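Local coordinates for protein pseudoaglycone deacetylase Dbv21 (Actinoplanes teichomyceticus, PDB 3DFI) that probably removes an acetyl group from the sugar of a lipoglycopeptide antibiotic precursor, as a zinc-dependent hydrolase of the PIG-L de-N-acetylase family, at residues 11-16 and 149-154; 96-101 and 156-161. All coordinates share one frame; numbering follows the deposited sequence.

Contact 1: residues 11-16 and 149-154; sequences LAISPH and VLTCVA. With ZN (zinc ion), chain B.
Ile-13 N donates to Leu-150 O over 2.7 Å. Leu-150 N in turn donates to Leu-11 O at 2.9 Å. Two residues on from Leu-11, the carbonyl is taken by a side chain instead: Thr-151 OG1 donates to Ile-13 O at 2.7 Å. The hydroxyl lies anti to the backbone N of Thr-151 (chi1 -166°), which turns it to the neighbouring strand. Ser-14 OG donates to His-16 O, two residues on, and also accepts from Ala-20 N. Strands 9-14 and 148-152 are adjacent and parallel, in the middle of the mixed sheet of this alpha/beta fold, and the zinc site sits at the C-terminal side of these strands. There His-16 ND1 binds the zinc ion at 2.2 Å, together with Asp-19 and His-161. Apolar contacts flank the backbone bonds. Leu-11, Val-149 and Ile-13 share one face, where Ile-13 CG1 lies 4.3 Å from Val-149 CG1. Helix 159-174 covers this side, with Thr-168 against Ile-13 and Val-149. Ala-12 and Leu-150 meet on the other face, CB to CB at 4.4 Å. Beyond the paired residues, Cys-152 SG lies against the ring of Pro-15, 3.5 Å from its CG.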
loop_
_atom_site.group_PDB
_atom_site.type_symbol
_atom_site.label_atom_id
_atom_site.label_comp_id
_atom_site.label_asym_id
_atom_site.label_seq_id
_atom_site.Cartn_x
_atom_site.Cartn_y
_atom_site.Cartn_z
ATOM N N LEU A 11 -6.198 -0.806 -10.090
ATOM C CA LEU A 11 -6.535 -1.389 -8.801
ATOM C C LEU A 11 -5.262 -1.563 -7.979
ATOM O O LEU A 11 -4.408 -2.376 -8.318
ATOM C CB LEU A 11 -7.236 -2.726 -8.972
ATOM C CG LEU A 11 -7.684 -3.471 -7.707
ATOM C CD1 LEU A 11 -8.688 -2.663 -6.814
ATOM C CD2 LEU A 11 -8.259 -4.840 -8.123
ATOM N N ALA A 12 -5.125 -0.772 -6.919
ATOM C CA ALA A 12 -3.991 -0.932 -6.015
ATOM C C ALA A 12 -4.425 -1.766 -4.812
ATOM O O ALA A 12 -5.495 -1.522 -4.241
ATOM C CB ALA A 12 -3.460 0.428 -5.576
ATOM N N ILE A 13 -3.623 -2.773 -4.471
ATOM C CA ILE A 13 -3.905 -3.645 -3.321
ATOM C C ILE A 13 -2.962 -3.276 -2.179
ATOM O O ILE A 13 -1.766 -3.611 -2.217
ATOM C CB ILE A 13 -3.762 -5.175 -3.669
ATOM C CG1 ILE A 13 -4.428 -5.550 -5.011
ATOM C CG2 ILE A 13 -4.302 -6.064 -2.518
ATOM C CD1 ILE A 13 -5.969 -5.481 -4.994
ATOM N N SER A 14 -3.494 -2.572 -1.176
ATOM C CA SER A 14 -2.681 -2.102 -0.037
ATOM C C SER A 14 -2.800 -3.128 1.101
ATOM O O SER A 14 -3.918 -3.560 1.411
ATOM C CB SER A 14 -3.166 -0.732 0.441
ATOM O OG SER A 14 -2.349 -0.241 1.481
ATOM N N PRO A 15 -1.662 -3.557 1.701
ATOM C CA PRO A 15 -1.786 -4.448 2.860
ATOM C C PRO A 15 -2.579 -3.825 4.019
ATOM O O PRO A 15 -3.572 -4.407 4.459
ATOM C CB PRO A 15 -0.334 -4.740 3.229
ATOM C CG PRO A 15 0.411 -4.532 1.931
ATOM C CD PRO A 15 -0.248 -3.347 1.322
ATOM N N HIS A 16 -2.179 -2.624 4.442
ATOM C CA HIS A 16 -2.754 -1.914 5.587
ATOM C C HIS A 16 -3.287 -0.544 5.164
ATOM O O HIS A 16 -2.989 -0.045 4.063
ATOM C CB HIS A 16 -1.680 -1.676 6.670
ATOM C CG HIS A 16 -1.008 -2.917 7.159
ATOM N ND1 HIS A 16 0.344 -3.143 6.996
ATOM C CD2 HIS A 16 -1.498 -3.999 7.820
ATOM C CE1 HIS A 16 0.657 -4.317 7.523
ATOM N NE2 HIS A 16 -0.441 -4.850 8.040
ATOM N N VAL A 149 -2.915 -3.686 -12.162
ATOM C CA VAL A 149 -2.917 -3.966 -10.723
ATOM C C VAL A 149 -1.563 -3.614 -10.095
ATOM O O VAL A 149 -0.536 -3.947 -10.656
ATOM C CB VAL A 149 -3.232 -5.468 -10.455
ATOM C CG1 VAL A 149 -2.941 -5.851 -8.997
ATOM C CG2 VAL A 149 -4.715 -5.796 -10.810
ATOM N N LEU A 150 -1.585 -2.958 -8.930
ATOM C CA LEU A 150 -0.384 -2.669 -8.161
ATOM C C LEU A 150 -0.473 -3.277 -6.773
ATOM O O LEU A 150 -1.536 -3.272 -6.155
ATOM C CB LEU A 150 -0.166 -1.137 -8.008
ATOM C CG LEU A 150 -0.185 -0.350 -9.330
ATOM C CD1 LEU A 150 -0.236 1.147 -9.056
ATOM C CD2 LEU A 150 1.019 -0.700 -10.160
ATOM N N THR A 151 0.657 -3.760 -6.265
ATOM C CA THR A 151 0.763 -4.048 -4.843
ATOM C C THR A 151 2.215 -3.853 -4.393
ATOM O O THR A 151 3.062 -3.472 -5.184
ATOM C CB THR A 151 0.203 -5.432 -4.451
ATOM O OG1 THR A 151 0.060 -5.492 -3.024
ATOM C CG2 THR A 151 1.119 -6.589 -4.937
ATOM N N CYS A 152 2.485 -4.088 -3.115
ATOM C CA CYS A 152 3.802 -3.814 -2.546
ATOM C C CYS A 152 4.812 -4.872 -2.936
ATOM O O CYS A 152 4.468 -6.024 -3.103
ATOM C CB CYS A 152 3.691 -3.752 -1.017
ATOM S SG CYS A 152 3.069 -5.325 -0.265
ATOM N N VAL A 153 6.080 -4.499 -3.026
ATOM C CA VAL A 153 7.132 -5.504 -3.224
ATOM C C VAL A 153 7.479 -6.228 -1.918
ATOM O O VAL A 153 8.123 -7.270 -1.945
ATOM C CB VAL A 153 8.395 -4.894 -3.919
ATOM C CG1 VAL A 153 9.304 -4.210 -2.929
ATOM C CG2 VAL A 153 9.181 -5.975 -4.698
ATOM N N ALA A 154 7.039 -5.661 -0.789
ATOM C CA ALA A 154 7.265 -6.201 0.572
ATOM C C ALA A 154 8.702 -6.050 1.116
ATOM O O ALA A 154 9.212 -6.907 1.848
ATOM C CB ALA A 154 6.714 -7.667 0.743
HETATM ZN ZN ZN B . 1.835 -1.899 6.033
HETATM O O HOH W 1 1.025 0.051 7.348
#

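Contact 2: residues 96-101 and 156-161; sequences LDAIYR and GKHPDH. With ZN (zinc ion), chain B.
Asp-160 carries this contact, reaching from the first turn of helix 159-174 to the loop 96-101. The loop meets the N-terminus of that helix, where His-158 is the N-cap residue. Asp-160 OD2 forms a salt bridge with Arg-101 NH1 at 3.2 Å. The nitrogen comes to the syn side of OD2 but 33° out of the carboxylate plane, while OD2 lies at the edge of the guanidinium, close to its plane. Water 3 also donates to Asp-160 OD2. The other oxygen, Asp-160 OD1, receives a weak bond from Ala-98 N at 3.5 Å. Its stronger partner is NE2 of the zinc ligand His-16, so Asp-160 is a second-shell residue that probably fixes the rotation of that imidazole and may polarise it. Asp-97 OD1 comes within 3.8 Å of Asp-160 OD1, the two carboxylate planes 67° apart. The salt bridge to Arg-101 may ease this closeness of like charges, and Asp-97 OD2 has a long, weak ion pair with Arg-75. Water 2 donates to Asp-97 OD1 and is also hydrogen-bonded to His-158 NE2. Ala-98 CB rests 4.3 Å from His-158 CE1.

Several bonds set these groups in place. Arg-101 NH1 also donates to Leu-96 O at 3.0 Å, and the guanidinium lays one face over Ala-98 CA. The chain of Arg-101 bends at chi3 (-105°), folding its end back over its own loop. On the helix side His-161 binds the zinc ion through NE2, and its ND1 is hydrogen-bonded to Asp-184. The capping bond runs from Asp-160 N to His-158 ND1, 3.0 Å, with the donor nitrogen lying in the ring plane.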
loop_
_atom_site.group_PDB
_atom_site.type_symbol
_atom_site.label_atom_id
_atom_site.label_comp_id
_atom_site.label_asym_id
_atom_site.label_seq_id
_atom_site.Cartn_x
_atom_site.Cartn_y
_atom_site.Cartn_z
ATOM N N LEU A 96 -8.001 -9.199 9.482
ATOM C CA LEU A 96 -7.621 -8.551 10.733
ATOM C C LEU A 96 -6.130 -8.394 10.841
ATOM O O LEU A 96 -5.381 -9.341 10.609
ATOM C CB LEU A 96 -8.160 -9.311 11.963
ATOM C CG LEU A 96 -9.681 -9.389 12.104
ATOM C CD1 LEU A 96 -10.114 -10.291 13.277
ATOM C CD2 LEU A 96 -10.256 -7.989 12.223
ATOM N N ASP A 97 -5.719 -7.183 11.217
ATOM C CA ASP A 97 -4.318 -6.821 11.330
ATOM C C ASP A 97 -3.605 -7.783 12.250
ATOM O O ASP A 97 -4.192 -8.305 13.219
ATOM C CB ASP A 97 -4.169 -5.384 11.841
ATOM C CG ASP A 97 -2.863 -4.727 11.385
ATOM O OD1 ASP A 97 -1.771 -5.220 11.766
ATOM O OD2 ASP A 97 -2.928 -3.691 10.674
ATOM N N ALA A 98 -2.337 -8.033 11.916
ATOM C CA ALA A 98 -1.500 -8.986 12.653
ATOM C C ALA A 98 -1.682 -8.809 14.149
ATOM O O ALA A 98 -1.685 -9.781 14.903
ATOM C CB ALA A 98 -0.024 -8.821 12.252
ATOM N N ILE A 99 -1.889 -7.550 14.546
ATOM C CA ILE A 99 -1.977 -7.136 15.941
ATOM C C ILE A 99 -3.244 -7.579 16.709
ATOM O O ILE A 99 -3.255 -7.533 17.940
ATOM C CB ILE A 99 -1.761 -5.577 16.078
ATOM C CG1 ILE A 99 -2.930 -4.789 15.454
ATOM C CG2 ILE A 99 -0.399 -5.147 15.457
ATOM C CD1 ILE A 99 -2.980 -3.310 15.830
ATOM N N TYR A 100 -4.304 -7.978 15.999
ATOM C CA TYR A 100 -5.534 -8.491 16.648
ATOM C C TYR A 100 -5.608 -10.017 16.449
ATOM O O TYR A 100 -6.648 -10.643 16.705
ATOM C CB TYR A 100 -6.833 -7.816 16.124
ATOM C CG TYR A 100 -6.804 -6.288 16.010
ATOM C CD1 TYR A 100 -6.870 -5.485 17.151
ATOM C CD2 TYR A 100 -6.726 -5.655 14.762
ATOM C CE1 TYR A 100 -6.838 -4.089 17.062
ATOM C CE2 TYR A 100 -6.690 -4.247 14.657
ATOM C CZ TYR A 100 -6.746 -3.475 15.822
ATOM O OH TYR A 100 -6.712 -2.094 15.774
ATOM N N ARG A 101 -4.498 -10.595 15.980
ATOM C CA ARG A 101 -4.389 -12.047 15.756
ATOM C C ARG A 101 -2.970 -12.550 16.054
ATOM O O ARG A 101 -2.713 -13.761 16.085
ATOM C CB ARG A 101 -4.805 -12.426 14.324
ATOM C CG ARG A 101 -4.243 -11.504 13.255
ATOM C CD ARG A 101 -4.475 -12.026 11.861
ATOM N NE ARG A 101 -3.245 -12.574 11.304
ATOM C CZ ARG A 101 -2.468 -11.956 10.422
ATOM N NH1 ARG A 101 -2.791 -10.753 9.957
ATOM N NH2 ARG A 101 -1.363 -12.558 10.001
ATOM N N GLY A 156 10.877 -4.459 3.845
ATOM C CA GLY A 156 10.537 -4.304 5.276
ATOM C C GLY A 156 10.036 -5.618 5.869
ATOM O O GLY A 156 9.871 -5.739 7.088
ATOM N N LYS A 157 9.784 -6.582 4.977
ATOM C CA LYS A 157 9.402 -7.971 5.302
ATOM C C LYS A 157 8.215 -8.166 6.272
ATOM O O LYS A 157 8.135 -9.186 6.945
ATOM C CB LYS A 157 10.615 -8.775 5.799
ATOM C CG LYS A 157 11.782 -8.889 4.817
ATOM C CD LYS A 157 12.948 -9.697 5.420
ATOM C CE LYS A 157 13.578 -8.996 6.636
ATOM N NZ LYS A 157 14.807 -9.702 7.150
ATOM N N HIS A 158 7.296 -7.213 6.337
ATOM C CA HIS A 158 6.113 -7.399 7.173
ATOM C C HIS A 158 5.310 -8.617 6.670
ATOM O O HIS A 158 5.072 -8.745 5.473
ATOM C CB HIS A 158 5.243 -6.153 7.164
ATOM C CG HIS A 158 4.244 -6.115 8.274
ATOM N ND1 HIS A 158 3.161 -6.968 8.330
ATOM C CD2 HIS A 158 4.175 -5.341 9.385
ATOM C CE1 HIS A 158 2.464 -6.718 9.424
ATOM N NE2 HIS A 158 3.056 -5.732 10.081
ATOM N N PRO A 159 4.899 -9.520 7.585
ATOM C CA PRO A 159 4.201 -10.714 7.084
ATOM C C PRO A 159 2.890 -10.386 6.340
ATOM O O PRO A 159 2.530 -11.115 5.423
ATOM C CB PRO A 159 3.945 -11.545 8.347
ATOM C CG PRO A 159 4.838 -10.936 9.434
ATOM C CD PRO A 159 5.027 -9.505 9.059
ATOM N N ASP A 160 2.205 -9.296 6.702
ATOM C CA ASP A 160 0.997 -8.872 5.978
ATOM C C ASP A 160 1.305 -8.387 4.565
ATOM O O ASP A 160 0.477 -8.542 3.655
ATOM C CB ASP A 160 0.221 -7.776 6.740
ATOM C CG ASP A 160 -0.333 -8.270 8.080
ATOM O OD1 ASP A 160 -0.812 -7.427 8.881
ATOM O OD2 ASP A 160 -0.282 -9.497 8.336
ATOM N N HIS A 161 2.477 -7.781 4.399
ATOM C CA HIS A 161 2.928 -7.300 3.097
ATOM C C HIS A 161 3.292 -8.470 2.216
ATOM O O HIS A 161 2.918 -8.507 1.069
ATOM C CB HIS A 161 4.137 -6.367 3.247
ATOM C CG HIS A 161 3.782 -4.995 3.721
ATOM N ND1 HIS A 161 4.357 -3.860 3.200
ATOM C CD2 HIS A 161 2.905 -4.572 4.668
ATOM C CE1 HIS A 161 3.870 -2.794 3.818
ATOM N NE2 HIS A 161 2.985 -3.198 4.709
HETATM ZN ZN ZN B . 1.835 -1.899 6.033
HETATM O O HOH W 2 0.797 -4.773 12.162
HETATM O O HOH W 3 0.663 -11.920 8.862
HETATM O O HOH W 1 1.025 0.051 7.348
#

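In the fold
The centres of contacts 1 and 2 lie about 14 Å apart, and both touch the zinc ion and water 1. Along the chain the segments alternate: 11-16, 96-101, 149-154, then 156-161. Contact 1 joins two neighbouring strands of the central sheet near the centre of the molecule. Contact 2 lies further out, beyond the ends of these strands, where the loop after strand 89-92 meets the start of helix 159-174. That helix follows strand 148-152 directly, so one short connection carries the chain from the sheet to His-161. Together the contacts bring His-16 and His-161, distant in sequence, to one metal. They also meet directly, Cys-152 SG packing against His-161 O.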